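Local coordinates for CELL WALL surface anchor family protein (Streptococcus pneumoniae, PDB 2Y1V) that probably forms the shaft of the bacterial surface pilus as its major pilin, a chain of several beta-rich domains that polymerises into a fibre, at residues A[53-58]-A[101-106]; A[68-73]-A[86-91]; A[111-116]-A[138-143]. One frame throughout, in Å; residues are numbered along the deposited sequence.

Contact 1: A[53-58]-A[101-106]; sequences FVWTNT and FNTANL
Trp55 turns the N-H edge of its indole onto the face of Phe101: NE1 stands 3.0 Å above the plane of the Phe101 ring, over its centre. This T-shaped (edge-to-face) stack belongs to the core of a beta sandwich, because Trp55 lies on strand 52-57 of one sheet and Phe101 on strand 99-102 of the other. The five-membered ring of Trp55 and the ring of Phe101 have centroids 4.2 Å apart and planes inclined at 76°. An indole N-H edge suits such a place, since its positive end probably finds a favourable partner in the pi cloud of a phenyl ring. Both side chains set CG anti to their own carbonyl carbon, with chi1 -74° for Trp55 and -69° for Phe101, which carries each ring into the space between the sheets. The rim of Phe101 also meets backbone, its CZ coming 3.5 Å from Phe53 O near the ring plane.

The six-membered ring of Trp55 reaches on to the turn that follows strand 99-102. Its CZ3 packs against Leu106 CD1 at 3.6 Å, and its CH2 against the methyl CG2 of Thr103 at 3.8 Å. Threonine serves two surroundings here, giving its methyl to the indole and its OG1 to a hydrogen bond with Thr6 O, while branched Leu106 packs against the indole and also leans on Tyr111. A type I beta turn from Thr103 to Leu106, closed by a 3.0 Å bond from Leu106 N to Thr103 O, brings these two aliphatic groups to the same indole. Just ahead of it Asn102 forms an Asx turn, its OD1 accepting Ala104 N at 2.9 Å.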
loop_
_atom_site.group_PDB
_atom_site.type_symbol
_atom_site.label_atom_id
_atom_site.label_comp_id
_atom_site.label_asym_id
_atom_site.label_seq_id
_atom_site.Cartn_x
_atom_site.Cartn_y
_atom_site.Cartn_z
ATOM N N PHE A 53 -19.433 2.053 29.667
ATOM C CA PHE A 53 -20.066 3.097 30.467
ATOM C C PHE A 53 -19.410 3.222 31.830
ATOM O O PHE A 53 -19.105 2.217 32.492
ATOM C CB PHE A 53 -21.573 2.848 30.592
ATOM C CG PHE A 53 -22.367 3.364 29.419
ATOM C CD1 PHE A 53 -22.763 4.711 29.353
ATOM C CD2 PHE A 53 -22.686 2.520 28.373
ATOM C CE1 PHE A 53 -23.485 5.195 28.269
ATOM C CE2 PHE A 53 -23.394 2.973 27.291
ATOM C CZ PHE A 53 -23.795 4.330 27.225
ATOM N N VAL A 54 -19.164 4.459 32.245
ATOM C CA VAL A 54 -18.464 4.700 33.494
ATOM C C VAL A 54 -19.178 5.777 34.266
ATOM O O VAL A 54 -19.748 6.703 33.686
ATOM C CB VAL A 54 -16.966 5.066 33.288
ATOM C CG1 VAL A 54 -16.838 6.414 32.697
ATOM C CG2 VAL A 54 -16.220 5.039 34.610
ATOM N N TRP A 55 -19.150 5.637 35.585
ATOM C CA TRP A 55 -19.876 6.534 36.460
ATOM C C TRP A 55 -19.006 7.653 37.003
ATOM O O TRP A 55 -17.829 7.464 37.323
ATOM C CB TRP A 55 -20.447 5.768 37.635
ATOM C CG TRP A 55 -21.616 4.921 37.323
ATOM C CD1 TRP A 55 -21.634 3.804 36.551
ATOM C CD2 TRP A 55 -22.948 5.095 37.816
ATOM N NE1 TRP A 55 -22.896 3.269 36.530
ATOM C CE2 TRP A 55 -23.725 4.050 37.294
ATOM C CE3 TRP A 55 -23.558 6.033 38.655
ATOM C CZ2 TRP A 55 -25.086 3.922 37.572
ATOM C CZ3 TRP A 55 -24.897 5.897 38.939
ATOM C CH2 TRP A 55 -25.649 4.864 38.394
ATOM N N THR A 56 -19.644 8.804 37.155
ATOM C CA THR A 56 -19.016 10.039 37.559
ATOM C C THR A 56 -19.887 10.687 38.629
ATOM O O THR A 56 -21.062 10.354 38.767
ATOM C CB THR A 56 -18.958 10.949 36.314
ATOM O OG1 THR A 56 -17.708 10.746 35.632
ATOM C CG2 THR A 56 -19.146 12.395 36.662
ATOM N N ASN A 57 -19.327 11.606 39.403
ATOM C CA ASN A 57 -20.168 12.428 40.259
ATOM C C ASN A 57 -20.584 13.659 39.458
ATOM O O ASN A 57 -20.199 13.785 38.304
ATOM C CB ASN A 57 -19.430 12.813 41.531
ATOM C CG ASN A 57 -18.317 13.801 41.278
ATOM O OD1 ASN A 57 -18.351 14.554 40.295
ATOM N ND2 ASN A 57 -17.329 13.828 42.180
ATOM N N THR A 58 -21.354 14.568 40.061
ATOM C CA THR A 58 -21.907 15.718 39.336
ATOM C C THR A 58 -20.848 16.662 38.763
ATOM O O THR A 58 -21.152 17.461 37.872
ATOM C CB THR A 58 -22.894 16.528 40.207
ATOM O OG1 THR A 58 -23.827 17.214 39.358
ATOM C CG2 THR A 58 -22.154 17.540 41.088
ATOM N N PHE A 101 -25.531 -2.162 36.509
ATOM C CA PHE A 101 -24.680 -1.740 37.617
ATOM C C PHE A 101 -25.318 -2.023 38.968
ATOM O O PHE A 101 -26.535 -1.918 39.138
ATOM C CB PHE A 101 -24.379 -0.245 37.526
ATOM C CG PHE A 101 -23.484 0.130 36.373
ATOM C CD1 PHE A 101 -22.109 0.029 36.486
ATOM C CD2 PHE A 101 -24.023 0.596 35.176
ATOM C CE1 PHE A 101 -21.294 0.363 35.435
ATOM C CE2 PHE A 101 -23.207 0.954 34.121
ATOM C CZ PHE A 101 -21.839 0.836 34.252
ATOM N N ASN A 102 -24.494 -2.374 39.935
ATOM C CA ASN A 102 -24.971 -2.469 41.291
ATOM C C ASN A 102 -24.790 -1.117 41.928
ATOM O O ASN A 102 -23.658 -0.647 42.084
ATOM C CB ASN A 102 -24.189 -3.516 42.071
ATOM C CG ASN A 102 -24.591 -3.563 43.521
ATOM O OD1 ASN A 102 -25.423 -2.768 43.975
ATOM N ND2 ASN A 102 -24.005 -4.495 44.264
ATOM N N THR A 103 -25.901 -0.493 42.302
ATOM C CA THR A 103 -25.886 0.903 42.755
ATOM C C THR A 103 -26.056 1.037 44.271
ATOM O O THR A 103 -26.038 2.152 44.833
ATOM C CB THR A 103 -26.970 1.714 42.029
ATOM O OG1 THR A 103 -28.192 0.963 42.018
ATOM C CG2 THR A 103 -26.564 1.964 40.595
ATOM N N ALA A 104 -26.177 -0.117 44.912
ATOM C CA ALA A 104 -26.567 -0.251 46.310
ATOM C C ALA A 104 -25.754 0.547 47.315
ATOM O O ALA A 104 -26.286 0.937 48.358
ATOM C CB ALA A 104 -26.576 -1.762 46.719
ATOM N N ASN A 105 -24.472 0.766 47.031
ATOM C CA ASN A 105 -23.616 1.502 47.963
ATOM C C ASN A 105 -23.408 2.983 47.631
ATOM O O ASN A 105 -22.730 3.686 48.371
ATOM C CB ASN A 105 -22.256 0.817 48.142
ATOM C CG ASN A 105 -22.371 -0.646 48.549
ATOM O OD1 ASN A 105 -21.735 -1.499 47.948
ATOM N ND2 ASN A 105 -23.188 -0.941 49.563
ATOM N N LEU A 106 -23.976 3.458 46.530
ATOM C CA LEU A 106 -23.874 4.878 46.191
ATOM C C LEU A 106 -24.744 5.751 47.087
ATOM O O LEU A 106 -25.946 5.528 47.175
ATOM C CB LEU A 106 -24.273 5.122 44.744
ATOM C CG LEU A 106 -23.386 4.555 43.646
ATOM C CD1 LEU A 106 -23.900 5.030 42.307
ATOM C CD2 LEU A 106 -21.941 4.992 43.848
#

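Contact 2: A[68-73]-A[86-91]; sequences QTLGVN and PATAMK
Leu70 and Pro86 meet by apolar packing, which carries most of this contact. Leu70 holds CG anti to its carbonyl carbon (chi1 -62°), which extends CD1 over the turn. CD1 of Leu70 lies 3.8 Å from Pro86 CB and reaches past it to the backbone of Ala89, whose CA is 3.5 Å away; the short side chain of alanine is consistent with so close an approach to its backbone. On the next strand Val72 turns CG2 toward the far part of the proline ring, 3.6 Å from Pro86 CG. The compact, rigid pyrrolidine thus offers CB to the leucine and CG to the valine.

Polar groups contribute by contact and by shaping the chain. Thr88 OG1 rests 3.5 Å from Leu70 CD1, at the more exposed margin. Within 86-91, Ala89 N donates to Pro86 O at 3.2 Å and closes a type I beta turn. In 68-73, Gly71, with its positive phi of 61°, takes a backbone shape that comes easily to glycine and lets the chain turn a corner between Leu70 and Val72.

Together with Ile62, which touches Leu70, Pro86 and Ala89, this makes a small surface cluster: a type I beta turn packed against the bend between strands 69-70 and 72-73, at the surface of the sandwich.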
loop_
_atom_site.group_PDB
_atom_site.type_symbol
_atom_site.label_atom_id
_atom_site.label_comp_id
_atom_site.label_asym_id
_atom_site.label_seq_id
_atom_site.Cartn_x
_atom_site.Cartn_y
_atom_site.Cartn_z
ATOM N N GLN A 68 -16.701 6.843 45.976
ATOM C CA GLN A 68 -15.412 7.456 46.264
ATOM C C GLN A 68 -14.782 7.982 44.974
ATOM O O GLN A 68 -14.768 7.286 43.960
ATOM C CB GLN A 68 -14.497 6.435 46.959
ATOM C CG GLN A 68 -14.911 6.150 48.425
ATOM C CD GLN A 68 -14.642 4.699 48.907
ATOM O OE1 GLN A 68 -14.581 3.746 48.116
ATOM N NE2 GLN A 68 -14.507 4.541 50.219
ATOM N N THR A 69 -14.296 9.223 45.001
ATOM C CA THR A 69 -13.631 9.798 43.838
ATOM C C THR A 69 -12.232 9.243 43.662
ATOM O O THR A 69 -11.534 8.943 44.639
ATOM C CB THR A 69 -13.593 11.353 43.835
ATOM O OG1 THR A 69 -13.075 11.840 45.077
ATOM C CG2 THR A 69 -14.970 11.915 43.602
ATOM N N LEU A 70 -11.846 9.122 42.394
ATOM C CA LEU A 70 -10.665 8.388 41.974
ATOM C C LEU A 70 -9.616 9.285 41.308
ATOM O O LEU A 70 -8.659 8.802 40.696
ATOM C CB LEU A 70 -11.085 7.264 41.021
ATOM C CG LEU A 70 -12.019 6.198 41.613
ATOM C CD1 LEU A 70 -12.105 4.983 40.694
ATOM C CD2 LEU A 70 -11.563 5.758 43.003
ATOM N N GLY A 71 -9.807 10.594 41.423
ATOM C CA GLY A 71 -8.834 11.573 40.932
ATOM C C GLY A 71 -8.537 11.569 39.446
ATOM O O GLY A 71 -7.439 11.939 39.031
ATOM N N VAL A 72 -9.506 11.135 38.643
ATOM C CA VAL A 72 -9.445 11.285 37.194
ATOM C C VAL A 72 -10.767 11.910 36.728
ATOM O O VAL A 72 -11.866 11.438 37.062
ATOM C CB VAL A 72 -9.185 9.943 36.473
ATOM C CG1 VAL A 72 -9.239 10.096 34.954
ATOM C CG2 VAL A 72 -7.844 9.353 36.889
ATOM N N ASN A 73 -10.666 12.990 35.968
ATOM C CA ASN A 73 -11.867 13.665 35.494
ATOM C C ASN A 73 -12.148 13.403 34.024
ATOM O O ASN A 73 -11.244 13.071 33.259
ATOM C CB ASN A 73 -11.782 15.167 35.773
ATOM C CG ASN A 73 -12.317 15.540 37.148
ATOM O OD1 ASN A 73 -11.668 15.311 38.171
ATOM N ND2 ASN A 73 -13.507 16.144 37.171
ATOM N N PRO A 86 -8.961 4.727 35.857
ATOM C CA PRO A 86 -8.570 4.127 37.131
ATOM C C PRO A 86 -9.128 2.709 37.259
ATOM O O PRO A 86 -10.271 2.457 36.893
ATOM C CB PRO A 86 -9.214 5.036 38.177
ATOM C CG PRO A 86 -9.700 6.285 37.409
ATOM C CD PRO A 86 -9.897 5.860 36.008
ATOM N N ALA A 87 -8.317 1.800 37.798
ATOM C CA ALA A 87 -8.649 0.379 37.863
ATOM C C ALA A 87 -9.943 0.041 38.607
ATOM O O ALA A 87 -10.652 -0.877 38.208
ATOM C CB ALA A 87 -7.473 -0.415 38.452
ATOM N N THR A 88 -10.247 0.761 39.683
ATOM C CA THR A 88 -11.431 0.454 40.491
ATOM C C THR A 88 -12.665 1.287 40.116
ATOM O O THR A 88 -13.656 1.320 40.860
ATOM C CB THR A 88 -11.155 0.682 41.989
ATOM O OG1 THR A 88 -10.799 2.058 42.196
ATOM C CG2 THR A 88 -10.018 -0.218 42.480
ATOM N N ALA A 89 -12.619 1.949 38.968
ATOM C CA ALA A 89 -13.745 2.779 38.547
ATOM C C ALA A 89 -14.988 1.941 38.343
ATOM O O ALA A 89 -14.910 0.799 37.914
ATOM C CB ALA A 89 -13.420 3.559 37.264
HETATM N N MSE A 90 -16.134 2.529 38.651
HETATM C CA MSE A 90 -17.405 1.906 38.366
HETATM C C MSE A 90 -17.701 2.028 36.861
HETATM O O MSE A 90 -18.299 2.997 36.403
HETATM C CB MSE A 90 -18.491 2.567 39.204
HETATM C CG MSE A 90 -19.800 1.806 39.279
HETATM SE SE MSE A 90 -21.101 2.893 40.258
HETATM C CE MSE A 90 -22.536 1.576 40.427
ATOM N N LYS A 91 -17.256 1.032 36.108
ATOM C CA LYS A 91 -17.401 1.007 34.664
ATOM C C LYS A 91 -17.760 -0.396 34.205
ATOM O O LYS A 91 -17.354 -1.364 34.818
ATOM C CB LYS A 91 -16.091 1.417 34.006
ATOM C CG LYS A 91 -14.937 0.543 34.426
ATOM C CD LYS A 91 -13.695 0.785 33.583
ATOM C CE LYS A 91 -12.500 0.088 34.215
ATOM N NZ LYS A 91 -12.641 -1.370 34.166
#

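Contact 3: A[111-116]-A[138-143]; sequences YKIYEI and IEIELP
Ile138 O takes two donors from the neighbouring strand: Ile113 N at 2.9 Å and the weaker C-H of Lys112 CA at 3.2 Å. The reverse bond, Ile138 N to Ile113 O at 2.9 Å, completes an antiparallel hydrogen-bonded pair. Tyr111 and Ile140 form the next such pair. Tyr111 O receives Ile140 N, and Tyr111 N donates to Ile140 O, each at 3.0 Å. Lys112 and Glu139 face each other as the non-hydrogen-bonded pair between them.

The face bearing Tyr111, Ile113, Ile138 and Ile140 is apolar. Ile113 CD1 touches Ile140 CD1 at 3.7 Å, a diagonal meeting; Ile140 sets CG1 between its backbone N and carbonyl carbon (chi1 58°), which directs CD1 toward Ile113. Beta-branched isoleucines suit extended chain and make much of this face aliphatic. Beyond them Leu142 CD1 meets Tyr111 CE2 at 3.8 Å, the two side chains crossing at about a right angle; the tyrosine hydroxyl is hydrogen-bonded with Pro107 O. On the other face Lys112 runs out extended, and its NZ bonds to Asn60 OD1, with Glu139 OE2 more distant at 5.4 Å.

Strand 138-142 is an outermost strand of its four-stranded antiparallel sheet within this chain, and strand 109-115 lies between it and strand 52-57. Ile138 and Ile140 pack on strands 8-16 and 149-167 of the opposing sheet, while Ile113 abuts Trp55.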
loop_
_atom_site.group_PDB
_atom_site.type_symbol
_atom_site.label_atom_id
_atom_site.label_comp_id
_atom_site.label_asym_id
_atom_site.label_seq_id
_atom_site.Cartn_x
_atom_site.Cartn_y
_atom_site.Cartn_z
ATOM N N TYR A 111 -25.499 11.828 39.764
ATOM C CA TYR A 111 -24.371 11.176 39.120
ATOM C C TYR A 111 -24.458 11.264 37.611
ATOM O O TYR A 111 -25.552 11.396 37.022
ATOM C CB TYR A 111 -24.306 9.702 39.481
ATOM C CG TYR A 111 -24.125 9.410 40.943
ATOM C CD1 TYR A 111 -22.856 9.353 41.513
ATOM C CD2 TYR A 111 -25.222 9.182 41.758
ATOM C CE1 TYR A 111 -22.685 9.073 42.869
ATOM C CE2 TYR A 111 -25.062 8.901 43.103
ATOM C CZ TYR A 111 -23.793 8.846 43.648
ATOM O OH TYR A 111 -23.665 8.582 44.982
ATOM N N LYS A 112 -23.300 11.149 36.977
ATOM C CA LYS A 112 -23.267 11.046 35.542
ATOM C C LYS A 112 -22.686 9.700 35.100
ATOM O O LYS A 112 -21.782 9.161 35.748
ATOM C CB LYS A 112 -22.456 12.197 34.969
ATOM C CG LYS A 112 -22.987 13.557 35.400
ATOM C CD LYS A 112 -22.207 14.656 34.784
ATOM C CE LYS A 112 -22.919 15.988 35.023
ATOM N NZ LYS A 112 -22.069 17.107 34.574
ATOM N N ILE A 113 -23.230 9.164 34.011
ATOM C CA ILE A 113 -22.619 8.043 33.341
ATOM C C ILE A 113 -22.208 8.437 31.923
ATOM O O ILE A 113 -23.029 8.912 31.122
ATOM C CB ILE A 113 -23.532 6.802 33.297
ATOM C CG1 ILE A 113 -24.368 6.704 34.573
ATOM C CG2 ILE A 113 -22.690 5.546 33.112
ATOM C CD1 ILE A 113 -25.539 5.767 34.463
ATOM N N TYR A 114 -20.938 8.221 31.612
ATOM C CA TYR A 114 -20.403 8.561 30.302
ATOM C C TYR A 114 -20.163 7.341 29.429
ATOM O O TYR A 114 -19.932 6.232 29.926
ATOM C CB TYR A 114 -19.078 9.297 30.453
ATOM C CG TYR A 114 -19.239 10.714 30.922
ATOM C CD1 TYR A 114 -19.441 10.999 32.264
ATOM C CD2 TYR A 114 -19.179 11.775 30.020
ATOM C CE1 TYR A 114 -19.594 12.287 32.694
ATOM C CE2 TYR A 114 -19.326 13.069 30.446
ATOM C CZ TYR A 114 -19.542 13.319 31.787
ATOM O OH TYR A 114 -19.690 14.613 32.227
ATOM N N GLU A 115 -20.226 7.564 28.118
ATOM C CA GLU A 115 -19.811 6.561 27.160
ATOM C C GLU A 115 -18.340 6.824 26.875
ATOM O O GLU A 115 -17.928 7.977 26.647
ATOM C CB GLU A 115 -20.630 6.649 25.876
ATOM C CG GLU A 115 -20.297 5.563 24.838
ATOM C CD GLU A 115 -21.154 5.655 23.572
ATOM O OE1 GLU A 115 -22.344 6.040 23.657
ATOM O OE2 GLU A 115 -20.628 5.335 22.487
ATOM N N ILE A 116 -17.538 5.764 26.902
ATOM C CA ILE A 116 -16.122 5.926 26.589
ATOM C C ILE A 116 -15.738 5.191 25.320
ATOM O O ILE A 116 -15.341 4.015 25.345
ATOM C CB ILE A 116 -15.232 5.573 27.785
ATOM C CG1 ILE A 116 -15.658 6.449 28.967
ATOM C CG2 ILE A 116 -13.773 5.818 27.442
ATOM C CD1 ILE A 116 -14.986 6.104 30.265
ATOM N N ILE A 138 -25.511 10.281 30.701
ATOM C CA ILE A 138 -26.735 10.069 31.429
ATOM C C ILE A 138 -26.658 10.790 32.774
ATOM O O ILE A 138 -25.693 10.618 33.527
ATOM C CB ILE A 138 -26.941 8.576 31.690
ATOM C CG1 ILE A 138 -27.018 7.812 30.370
ATOM C CG2 ILE A 138 -28.178 8.343 32.553
ATOM C CD1 ILE A 138 -27.241 6.344 30.556
ATOM N N GLU A 139 -27.674 11.597 33.070
ATOM C CA GLU A 139 -27.762 12.254 34.363
ATOM C C GLU A 139 -28.845 11.573 35.175
ATOM O O GLU A 139 -30.019 11.670 34.854
ATOM C CB GLU A 139 -28.074 13.739 34.199
ATOM C CG GLU A 139 -27.068 14.479 33.330
ATOM C CD GLU A 139 -27.600 15.804 32.817
ATOM O OE1 GLU A 139 -28.786 16.114 33.078
ATOM O OE2 GLU A 139 -26.833 16.532 32.144
ATOM N N ILE A 140 -28.442 10.854 36.213
ATOM C CA ILE A 140 -29.385 10.159 37.069
ATOM C C ILE A 140 -29.121 10.500 38.528
ATOM O O ILE A 140 -28.009 10.284 39.038
ATOM C CB ILE A 140 -29.268 8.633 36.924
ATOM C CG1 ILE A 140 -27.856 8.183 37.260
ATOM C CG2 ILE A 140 -29.623 8.189 35.520
ATOM C CD1 ILE A 140 -27.720 6.675 37.299
ATOM N N GLU A 141 -30.140 11.024 39.199
ATOM C CA GLU A 141 -30.034 11.304 40.626
ATOM C C GLU A 141 -30.642 10.142 41.408
ATOM O O GLU A 141 -31.710 9.641 41.053
ATOM C CB GLU A 141 -30.725 12.629 40.968
ATOM C CG GLU A 141 -30.445 13.127 42.372
ATOM C CD GLU A 141 -31.349 14.279 42.777
ATOM O OE1 GLU A 141 -32.061 14.820 41.905
ATOM O OE2 GLU A 141 -31.351 14.650 43.966
ATOM N N LEU A 142 -29.943 9.702 42.455
ATOM C CA LEU A 142 -30.388 8.565 43.273
ATOM C C LEU A 142 -30.866 9.017 44.656
ATOM O O LEU A 142 -30.270 9.907 45.262
ATOM C CB LEU A 142 -29.258 7.537 43.447
ATOM C CG LEU A 142 -28.697 6.768 42.248
ATOM C CD1 LEU A 142 -27.428 6.026 42.637
ATOM C CD2 LEU A 142 -29.715 5.779 41.704
ATOM N N PRO A 143 -31.928 8.378 45.173
ATOM C CA PRO A 143 -32.634 7.302 44.465
ATOM C C PRO A 143 -33.459 7.812 43.277
ATOM O O PRO A 143 -33.889 8.969 43.257
ATOM C CB PRO A 143 -33.550 6.707 45.540
ATOM C CG PRO A 143 -33.679 7.769 46.594
ATOM C CD PRO A 143 -32.429 8.596 46.541
#

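All three contacts lie in the N-terminal part of the pilin, 42 to 46 Å from the centre of the elongated chain, measured to the centre of each contact. Contact 1 closes a loop in sequence that contains contact 2; contact 3 follows both. Strands 52-57 and 109-115 are neighbours in one antiparallel sheet, so contacts 1 and 3 have centres about 7 Å apart and are joined by backbone bonds between Val54 and Tyr114 and between Thr56 and Lys112. Contact 2 sits about 10 Å from contact 1, linked through Met90 and Trp55, and about 14 Å from contact 3, again between centres. Sheet pairing, core packing between sheets and a surface turn thus build one compact sandwich-like unit at the end of the subunit.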